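Local coordinates for protein hydrazine synthase gamma subunit (Candidatus Kuenenia stuttgartiensis, PDB 5C2V) that reduces nitric oxide to hydroxylamine as the diheme cytochrome c component of the hydrazine synthase complex, the first half-reaction in making hydrazine, at residues L154-R162 against P259-S267. Numbering follows the deposited sequence.
Sequences LEFTGSPFR and PTLRDIYAS. With CA (calcium ion), chain S; HEC (heme c), chain B.
The carboxylate of Asp263 grips two successive backbone amides of the opposing loop, one with each oxygen. Thr157 N gives a bond to Asp263 OD2 at 2.7 Å. Gly158 N reaches Asp263 OD1 at 2.9 Å with a more bent N-H...O angle of 138°; both oxygens use their syn lone pairs, and the two bonds together fix the rotation of the carboxylate. Thr157 adds its hydroxyl, held between the backbone N and the carbonyl carbon (chi1 61°), and its OG1 shares a hydrogen bond with Tyr265 OH at 2.8 Å, lying near the plane of the tyrosine ring. Pro160 CD sits over one face of that ring, a CH-pi contact 3.8 Å from the Tyr265 centroid, and Ala266 CB lies over the opposite face. Overlapping type II (Leu261 to Ile264) and type I (Asp263 to Ala266) beta turns present Asp263 and Tyr265 together, in the cytochrome c family region of the lobe that carries heme 2. The same loop packs Leu261 and Ile264 on the heme and continues to Ser267, whose OG binds a calcium ion together with two waters, Asn90 OD1 and Thr269 O. One residue before Asp263, Arg262 CB lies over the Phe156 ring, 3.6 Å from its centroid. Bent at its middle torsions, the Arg262 chain turns a guanidinium face to Phe156 CD2, with the two planes 34° apart, while NH1 bonds Ala199 O.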
loop_
_atom_site.group_PDB
_atom_site.type_symbol
_atom_site.label_atom_id
_atom_site.label_comp_id
_atom_site.label_asym_id
_atom_site.label_seq_id
_atom_site.Cartn_x
_atom_site.Cartn_y
_atom_site.Cartn_z
ATOM N N LEU C 154 -16.412 6.350 -59.746
ATOM C CA LEU C 154 -17.360 5.326 -59.321
ATOM C C LEU C 154 -18.675 5.431 -60.087
ATOM O O LEU C 154 -19.292 6.495 -60.144
ATOM C CB LEU C 154 -17.614 5.423 -57.816
ATOM C CG LEU C 154 -16.448 4.991 -56.923
ATOM C CD1 LEU C 154 -16.787 5.191 -55.453
ATOM C CD2 LEU C 154 -16.071 3.542 -57.200
ATOM N N GLU C 155 -19.097 4.314 -60.672
ATOM C CA GLU C 155 -20.308 4.267 -61.484
ATOM C C GLU C 155 -21.361 3.367 -60.849
ATOM O O GLU C 155 -21.034 2.479 -60.064
ATOM C CB GLU C 155 -19.986 3.775 -62.898
ATOM C CG GLU C 155 -18.935 4.596 -63.631
ATOM C CD GLU C 155 -19.459 5.940 -64.100
ATOM O OE1 GLU C 155 -20.694 6.122 -64.134
ATOM O OE2 GLU C 155 -18.633 6.814 -64.439
ATOM N N PHE C 156 -22.624 3.606 -61.190
ATOM C CA PHE C 156 -23.727 2.805 -60.666
ATOM C C PHE C 156 -23.607 1.335 -61.063
ATOM O O PHE C 156 -23.092 1.008 -62.132
ATOM C CB PHE C 156 -25.070 3.363 -61.145
ATOM C CG PHE C 156 -25.372 4.746 -60.640
ATOM C CD1 PHE C 156 -25.652 4.966 -59.301
ATOM C CD2 PHE C 156 -25.389 5.826 -61.508
ATOM C CE1 PHE C 156 -25.932 6.238 -58.835
ATOM C CE2 PHE C 156 -25.670 7.100 -61.049
ATOM C CZ PHE C 156 -25.943 7.306 -59.711
ATOM N N THR C 157 -24.082 0.453 -60.187
ATOM C CA THR C 157 -24.044 -0.984 -60.440
ATOM C C THR C 157 -25.171 -1.435 -61.363
ATOM O O THR C 157 -24.991 -2.334 -62.183
ATOM C CB THR C 157 -24.136 -1.791 -59.129
ATOM O OG1 THR C 157 -25.379 -1.503 -58.475
ATOM C CG2 THR C 157 -22.987 -1.443 -58.201
ATOM N N GLY C 158 -26.333 -0.807 -61.221
ATOM C CA GLY C 158 -27.520 -1.228 -61.943
ATOM C C GLY C 158 -28.296 -2.256 -61.141
ATOM O O GLY C 158 -27.714 -3.004 -60.355
ATOM N N SER C 159 -29.609 -2.302 -61.344
ATOM C CA SER C 159 -30.474 -3.166 -60.546
ATOM C C SER C 159 -30.513 -4.609 -61.048
ATOM O O SER C 159 -30.739 -4.858 -62.233
ATOM C CB SER C 159 -31.894 -2.599 -60.506
ATOM O OG SER C 159 -32.738 -3.402 -59.701
ATOM N N PRO C 160 -30.281 -5.565 -60.134
ATOM C CA PRO C 160 -30.341 -7.018 -60.344
ATOM C C PRO C 160 -31.755 -7.566 -60.538
ATOM O O PRO C 160 -31.920 -8.696 -60.999
ATOM C CB PRO C 160 -29.732 -7.575 -59.056
ATOM C CG PRO C 160 -30.038 -6.545 -58.031
ATOM C CD PRO C 160 -29.920 -5.230 -58.745
ATOM N N PHE C 161 -32.756 -6.767 -60.189
ATOM C CA PHE C 161 -34.127 -7.247 -60.034
ATOM C C PHE C 161 -34.943 -7.216 -61.326
ATOM O O PHE C 161 -36.157 -7.420 -61.307
ATOM C CB PHE C 161 -34.836 -6.448 -58.940
ATOM C CG PHE C 161 -34.303 -6.724 -57.563
ATOM C CD1 PHE C 161 -34.684 -7.866 -56.879
ATOM C CD2 PHE C 161 -33.411 -5.854 -56.960
ATOM C CE1 PHE C 161 -34.193 -8.132 -55.615
ATOM C CE2 PHE C 161 -32.916 -6.114 -55.696
ATOM C CZ PHE C 161 -33.308 -7.254 -55.023
ATOM N N ARG C 162 -34.274 -6.960 -62.444
ATOM C CA ARG C 162 -34.944 -6.885 -63.736
ATOM C C ARG C 162 -34.558 -8.082 -64.601
ATOM O O ARG C 162 -33.521 -8.708 -64.378
ATOM C CB ARG C 162 -34.593 -5.581 -64.456
ATOM C CG ARG C 162 -34.768 -4.336 -63.603
ATOM C CD ARG C 162 -35.170 -3.140 -64.449
ATOM N NE ARG C 162 -34.087 -2.674 -65.310
ATOM C CZ ARG C 162 -33.732 -1.399 -65.438
ATOM N NH1 ARG C 162 -34.376 -0.460 -64.759
ATOM N NH2 ARG C 162 -32.736 -1.062 -66.245
ATOM N N PRO C 259 -31.214 12.884 -53.125
ATOM C CA PRO C 259 -30.334 11.814 -53.602
ATOM C C PRO C 259 -30.855 11.151 -54.872
ATOM O O PRO C 259 -32.048 11.235 -55.164
ATOM C CB PRO C 259 -30.328 10.809 -52.439
ATOM C CG PRO C 259 -31.060 11.481 -51.304
ATOM C CD PRO C 259 -31.977 12.465 -51.940
ATOM N N THR C 260 -29.966 10.497 -55.611
ATOM C CA THR C 260 -30.367 9.699 -56.763
ATOM C C THR C 260 -31.194 8.499 -56.314
ATOM O O THR C 260 -31.053 8.024 -55.188
ATOM C CB THR C 260 -29.149 9.199 -57.562
ATOM O OG1 THR C 260 -29.594 8.420 -58.679
ATOM C CG2 THR C 260 -28.247 8.342 -56.684
ATOM N N LEU C 261 -32.069 8.021 -57.192
ATOM C CA LEU C 261 -32.817 6.801 -56.914
ATOM C C LEU C 261 -32.145 5.596 -57.566
ATOM O O LEU C 261 -32.611 4.465 -57.434
ATOM C CB LEU C 261 -34.265 6.929 -57.390
ATOM C CG LEU C 261 -35.093 8.011 -56.691
ATOM C CD1 LEU C 261 -36.573 7.839 -56.996
ATOM C CD2 LEU C 261 -34.842 7.999 -55.190
ATOM N N ARG C 262 -31.046 5.848 -58.272
ATOM C CA ARG C 262 -30.262 4.775 -58.873
ATOM C C ARG C 262 -29.569 3.963 -57.783
ATOM O O ARG C 262 -29.033 4.528 -56.828
ATOM C CB ARG C 262 -29.232 5.339 -59.854
ATOM C CG ARG C 262 -29.832 6.079 -61.040
ATOM C CD ARG C 262 -30.438 5.121 -62.055
ATOM N NE ARG C 262 -29.438 4.224 -62.627
ATOM C CZ ARG C 262 -28.632 4.546 -63.634
ATOM N NH1 ARG C 262 -28.702 5.750 -64.185
ATOM N NH2 ARG C 262 -27.751 3.666 -64.089
ATOM N N ASP C 263 -29.596 2.640 -57.931
ATOM C CA ASP C 263 -29.014 1.718 -56.955
ATOM C C ASP C 263 -29.600 1.904 -55.559
ATOM O O ASP C 263 -28.933 1.633 -54.561
ATOM C CB ASP C 263 -27.493 1.877 -56.893
ATOM C CG ASP C 263 -26.798 1.349 -58.127
ATOM O OD1 ASP C 263 -27.389 0.506 -58.834
ATOM O OD2 ASP C 263 -25.652 1.771 -58.383
ATOM N N ILE C 264 -30.847 2.360 -55.490
ATOM C CA ILE C 264 -31.497 2.598 -54.207
ATOM C C ILE C 264 -31.786 1.274 -53.504
ATOM O O ILE C 264 -32.089 1.243 -52.315
ATOM C CB ILE C 264 -32.804 3.403 -54.371
ATOM C CG1 ILE C 264 -33.184 4.095 -53.059
ATOM C CG2 ILE C 264 -33.929 2.512 -54.867
ATOM C CD1 ILE C 264 -32.158 5.094 -52.577
ATOM N N TYR C 265 -31.682 0.178 -54.246
ATOM C CA TYR C 265 -31.841 -1.148 -53.668
ATOM C C TYR C 265 -30.695 -1.445 -52.707
ATOM O O TYR C 265 -30.857 -2.196 -51.745
ATOM C CB TYR C 265 -31.895 -2.212 -54.769
ATOM C CG TYR C 265 -30.543 -2.526 -55.372
ATOM C CD1 TYR C 265 -29.968 -1.682 -56.314
ATOM C CD2 TYR C 265 -29.839 -3.663 -54.994
ATOM C CE1 TYR C 265 -28.729 -1.963 -56.863
ATOM C CE2 TYR C 265 -28.601 -3.951 -55.538
ATOM C CZ TYR C 265 -28.052 -3.099 -56.472
ATOM O OH TYR C 265 -26.821 -3.385 -57.015
ATOM N N ALA C 266 -29.535 -0.852 -52.981
ATOM C CA ALA C 266 -28.318 -1.154 -52.234
ATOM C C ALA C 266 -28.008 -0.165 -51.107
ATOM O O ALA C 266 -27.047 -0.366 -50.364
ATOM C CB ALA C 266 -27.136 -1.233 -53.190
ATOM N N SER C 267 -28.811 0.885 -50.959
ATOM C CA SER C 267 -28.615 1.786 -49.827
ATOM C C SER C 267 -29.307 1.189 -48.623
ATOM O O SER C 267 -30.525 1.044 -48.605
ATOM C CB SER C 267 -29.171 3.191 -50.103
ATOM O OG SER C 267 -29.459 3.889 -48.888
HETATM CA CA CA S . -28.527 5.162 -46.820
HETATM FE FE HEC B . -38.026 11.489 -52.953
HETATM C CHA HEC B . -35.390 10.860 -50.841
HETATM C CHB HEC B . -38.382 8.135 -53.520
HETATM C CHC HEC B . -41.078 12.063 -54.451
HETATM C CHD HEC B . -37.506 14.853 -52.722
HETATM N NA HEC B . -37.078 9.803 -52.281
HETATM C C1A HEC B . -35.973 9.770 -51.451
HETATM C C2A HEC B . -35.546 8.389 -51.337
HETATM C C3A HEC B . -36.368 7.637 -52.074
HETATM C C4A HEC B . -37.352 8.510 -52.684
HETATM C CMA HEC B . -36.285 6.105 -52.248
HETATM C CAA HEC B . -34.345 7.877 -50.512
HETATM C CBA HEC B . -33.045 8.360 -51.149
HETATM C CGA HEC B . -31.887 8.067 -50.231
HETATM O O1A HEC B . -30.721 8.136 -50.695
HETATM O O2A HEC B . -32.131 7.759 -49.036
HETATM N NB HEC B . -39.437 10.320 -53.896
HETATM C C1B HEC B . -39.446 8.937 -53.876
HETATM C C2B HEC B . -40.763 8.491 -54.281
HETATM C C3B HEC B . -41.505 9.576 -54.544
HETATM C C4B HEC B . -40.686 10.749 -54.303
HETATM C CMB HEC B . -41.197 7.013 -54.398
HETATM C CAB HEC B . -42.980 9.606 -55.010
HETATM C CBB HEC B . -43.915 9.161 -53.864
HETATM N NC HEC B . -39.096 13.150 -53.490
HETATM C C1C HEC B . -40.338 13.172 -54.095
HETATM C C2C HEC B . -40.767 14.555 -54.179
HETATM C C3C HEC B . -39.735 15.325 -53.812
HETATM C C4C HEC B . -38.694 14.457 -53.296
HETATM C CMC HEC B . -42.028 15.033 -54.932
HETATM C CAC HEC B . -39.694 16.872 -53.801
HETATM C CBC HEC B . -40.681 17.436 -52.755
HETATM N ND HEC B . -36.607 12.681 -51.983
HETATM C C1D HEC B . -36.707 14.069 -51.919
HETATM C C2D HEC B . -35.836 14.551 -50.868
HETATM C C3D HEC B . -35.172 13.295 -50.284
HETATM C C4D HEC B . -35.715 12.186 -51.037
HETATM C CMD HEC B . -35.619 16.018 -50.436
HETATM C CAD HEC B . -34.152 13.216 -49.128
HETATM C CBD HEC B . -34.828 13.642 -47.830
HETATM C CGD HEC B . -33.955 13.282 -46.659
HETATM O O1D HEC B . -34.384 13.510 -45.498
HETATM O O2D HEC B . -32.831 12.766 -46.887
HETATM O O HOH W 1 -27.245 3.222 -46.385
HETATM O O HOH W 2 -26.851 5.907 -48.387
#